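Local coordinates for purine nucleoside phosphorylase (PDB 6BIF) that catalyses the reversible phosphorolysis of purine nucleosides such as inosine and guanosine, giving the free base and ribose 1-phosphate, at the 1-(4-amino-2-hydroxyphenyl)ethan-1-one site. Coordinates in Å, arbitrary orientation; residue numbers count along the deposited sequence, not the author numbering.

The 1-(4-amino-2-hydroxyphenyl)ethan-1-one site. Residues 118-120, 202-203, 219-221, 244-245, 247, 257, 262. With DSJ (1-(4-amino-2-hydroxyphenyl)ethan-1-one), chain B.
Strand 112-121 runs extended beneath the ligand ring through Leu118, Ala119 and Gly120, while strand 218-220 and the ends of strand 236-246 and helix 259-283 close the sides. In this purine nucleoside phosphorylase of the phosphorylase superfamily the pocket is the purine-base site, with Glu203 and Asn245 as the base-recognising pair of the trimeric enzymes, and DSJ occupies it. The ligand is almost wholly buried. Its aniline N donates to Glu203 OE2 over 3.0 Å, nearly straight, on the carboxylate's syn lone pair, and to Asn245 OD1 over 2.9 Å, in the amide's carbonyl plane. Both side chains start from the crowded position between backbone N and carbonyl carbon (chi1 63° and 68°); Glu203 then bends at chi2, bringing its carboxylate to the amino end of the ring. Ser247 OG sits behind, donating to the anti lone pair of Glu203 OE2 and accepting from Asn245 ND2 at 3.1 Å. This second-shell hydroxyl ties the two recognition groups together; Glu203 OE2 thus accepts from both DSJ N and Ser247 OG, one on each lone pair. The other carboxylate oxygen, Glu203 OE1, reaches the ligand hydroxyl O1 through water 1, which lies 2.8 Å from DSJ O1. Tyr202 presents its CD1-CE1 edge to the ring face opposite the strand, CD1 lying 3.7 Å from DSJ C6 with planes nearly perpendicular at 79°; Ile257 CG2 packs on one tyrosine face. Ala119 backbone lies under the other ligand face. Met221, extended beyond CG, runs alongside the hydroxyl and acetyl oxygens, and Val262 CG2 reaches the C3-C4 rim obliquely from the Tyr202 side, 4.0 Å from DSJ C3. The acetyl methyl, DSJ C, lies against the backbone carbonyl oxygen Leu118 O and Leu118 CB.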
# COMPACT_ATOMS: atom_id res chain seq x y z
N LEU A 118 -15.65 -6.46 -14.72
CA LEU A 118 -14.82 -7.49 -15.34
C LEU A 118 -13.55 -7.71 -14.51
O LEU A 118 -13.04 -6.78 -13.88
CB LEU A 118 -14.45 -7.14 -16.78
CG LEU A 118 -15.65 -7.37 -17.74
CD1 LEU A 118 -16.26 -6.08 -18.15
CD2 LEU A 118 -15.29 -8.24 -18.92
N ALA A 119 -13.04 -8.95 -14.51
CA ALA A 119 -11.91 -9.29 -13.65
C ALA A 119 -11.11 -10.46 -14.23
O ALA A 119 -11.58 -11.17 -15.13
CB ALA A 119 -12.38 -9.65 -12.23
N GLY A 120 -9.90 -10.65 -13.69
CA GLY A 120 -9.08 -11.79 -14.08
C GLY A 120 -9.32 -12.98 -13.16
O GLY A 120 -9.45 -12.83 -11.94
N TYR A 202 -2.23 -4.39 -15.33
CA TYR A 202 -2.76 -5.71 -15.03
C TYR A 202 -1.78 -6.44 -14.12
O TYR A 202 -0.56 -6.20 -14.17
CB TYR A 202 -2.97 -6.51 -16.33
CG TYR A 202 -4.05 -5.94 -17.24
CD1 TYR A 202 -5.40 -6.07 -16.91
CD2 TYR A 202 -3.73 -5.27 -18.43
CE1 TYR A 202 -6.41 -5.55 -17.74
CE2 TYR A 202 -4.74 -4.76 -19.26
CZ TYR A 202 -6.07 -4.90 -18.90
OH TYR A 202 -7.10 -4.39 -19.68
N GLU A 203 -2.31 -7.35 -13.30
CA GLU A 203 -1.44 -8.26 -12.55
C GLU A 203 -0.38 -8.90 -13.45
O GLU A 203 -0.67 -9.41 -14.55
CB GLU A 203 -2.30 -9.34 -11.87
CG GLU A 203 -3.10 -10.31 -12.81
CD GLU A 203 -4.41 -9.76 -13.41
OE1 GLU A 203 -4.76 -8.58 -13.19
OE2 GLU A 203 -5.10 -10.56 -14.10
N VAL A 219 -9.25 -11.27 -9.50
CA VAL A 219 -8.54 -10.01 -9.21
C VAL A 219 -9.05 -8.90 -10.14
O VAL A 219 -9.25 -9.12 -11.34
CB VAL A 219 -7.02 -10.18 -9.35
CG1 VAL A 219 -6.62 -10.65 -10.76
CG2 VAL A 219 -6.31 -8.87 -9.01
N GLY A 220 -9.27 -7.70 -9.58
CA GLY A 220 -9.68 -6.55 -10.38
C GLY A 220 -9.34 -5.23 -9.70
O GLY A 220 -8.76 -5.22 -8.61
N MET A 221 -9.75 -4.12 -10.35
CA MET A 221 -9.31 -2.77 -9.97
C MET A 221 -10.46 -1.87 -9.50
O MET A 221 -10.32 -0.64 -9.53
CB MET A 221 -8.59 -2.10 -11.14
CG MET A 221 -7.37 -2.84 -11.69
SD MET A 221 -6.80 -2.04 -13.22
CE MET A 221 -5.65 -3.28 -13.83
N ALA A 244 -12.66 -12.21 -17.65
CA ALA A 244 -12.13 -11.91 -18.99
C ALA A 244 -11.14 -12.97 -19.49
O ALA A 244 -11.06 -13.22 -20.70
CB ALA A 244 -11.48 -10.53 -18.97
N ASN A 245 -10.42 -13.64 -18.58
CA ASN A 245 -9.27 -14.48 -18.89
C ASN A 245 -8.91 -15.21 -17.61
O ASN A 245 -9.32 -14.79 -16.53
CB ASN A 245 -8.09 -13.64 -19.37
CG ASN A 245 -7.51 -12.76 -18.25
OD1 ASN A 245 -8.16 -11.84 -17.75
ND2 ASN A 245 -6.28 -13.06 -17.84
N SER A 247 -5.66 -15.67 -15.54
CA SER A 247 -4.31 -15.12 -15.51
C SER A 247 -3.25 -16.16 -15.18
O SER A 247 -2.08 -15.98 -15.54
CB SER A 247 -4.25 -13.97 -14.51
OG SER A 247 -5.06 -12.89 -14.96
N ILE A 257 -3.00 -9.99 -21.72
CA ILE A 257 -4.35 -9.44 -21.58
C ILE A 257 -4.29 -7.96 -21.95
O ILE A 257 -3.28 -7.28 -21.72
CB ILE A 257 -4.93 -9.66 -20.16
CG1 ILE A 257 -6.37 -9.13 -20.01
CG2 ILE A 257 -4.03 -9.03 -19.09
CD1 ILE A 257 -7.39 -9.88 -20.85
N VAL A 262 -10.79 -7.47 -23.07
CA VAL A 262 -11.77 -7.31 -21.99
C VAL A 262 -13.12 -6.88 -22.55
O VAL A 262 -14.17 -7.43 -22.19
CB VAL A 262 -11.24 -6.31 -20.94
CG1 VAL A 262 -12.33 -5.93 -19.93
CG2 VAL A 262 -10.02 -6.87 -20.21
C7 DSJ B . -8.50 -6.61 -14.40
C4 DSJ B . -9.19 -8.27 -16.55
C5 DSJ B . -8.14 -8.56 -15.77
C6 DSJ B . -7.79 -7.67 -14.62
C3 DSJ B . -10.01 -7.04 -16.26
C2 DSJ B . -9.68 -6.25 -15.24
C1 DSJ B . -10.44 -4.98 -14.91
O DSJ B . -10.09 -4.26 -14.01
C DSJ B . -11.66 -4.59 -15.74
O1 DSJ B . -8.18 -5.78 -13.35
N DSJ B . -7.34 -9.70 -15.99
O HOH W 1 -5.93 -6.50 -11.78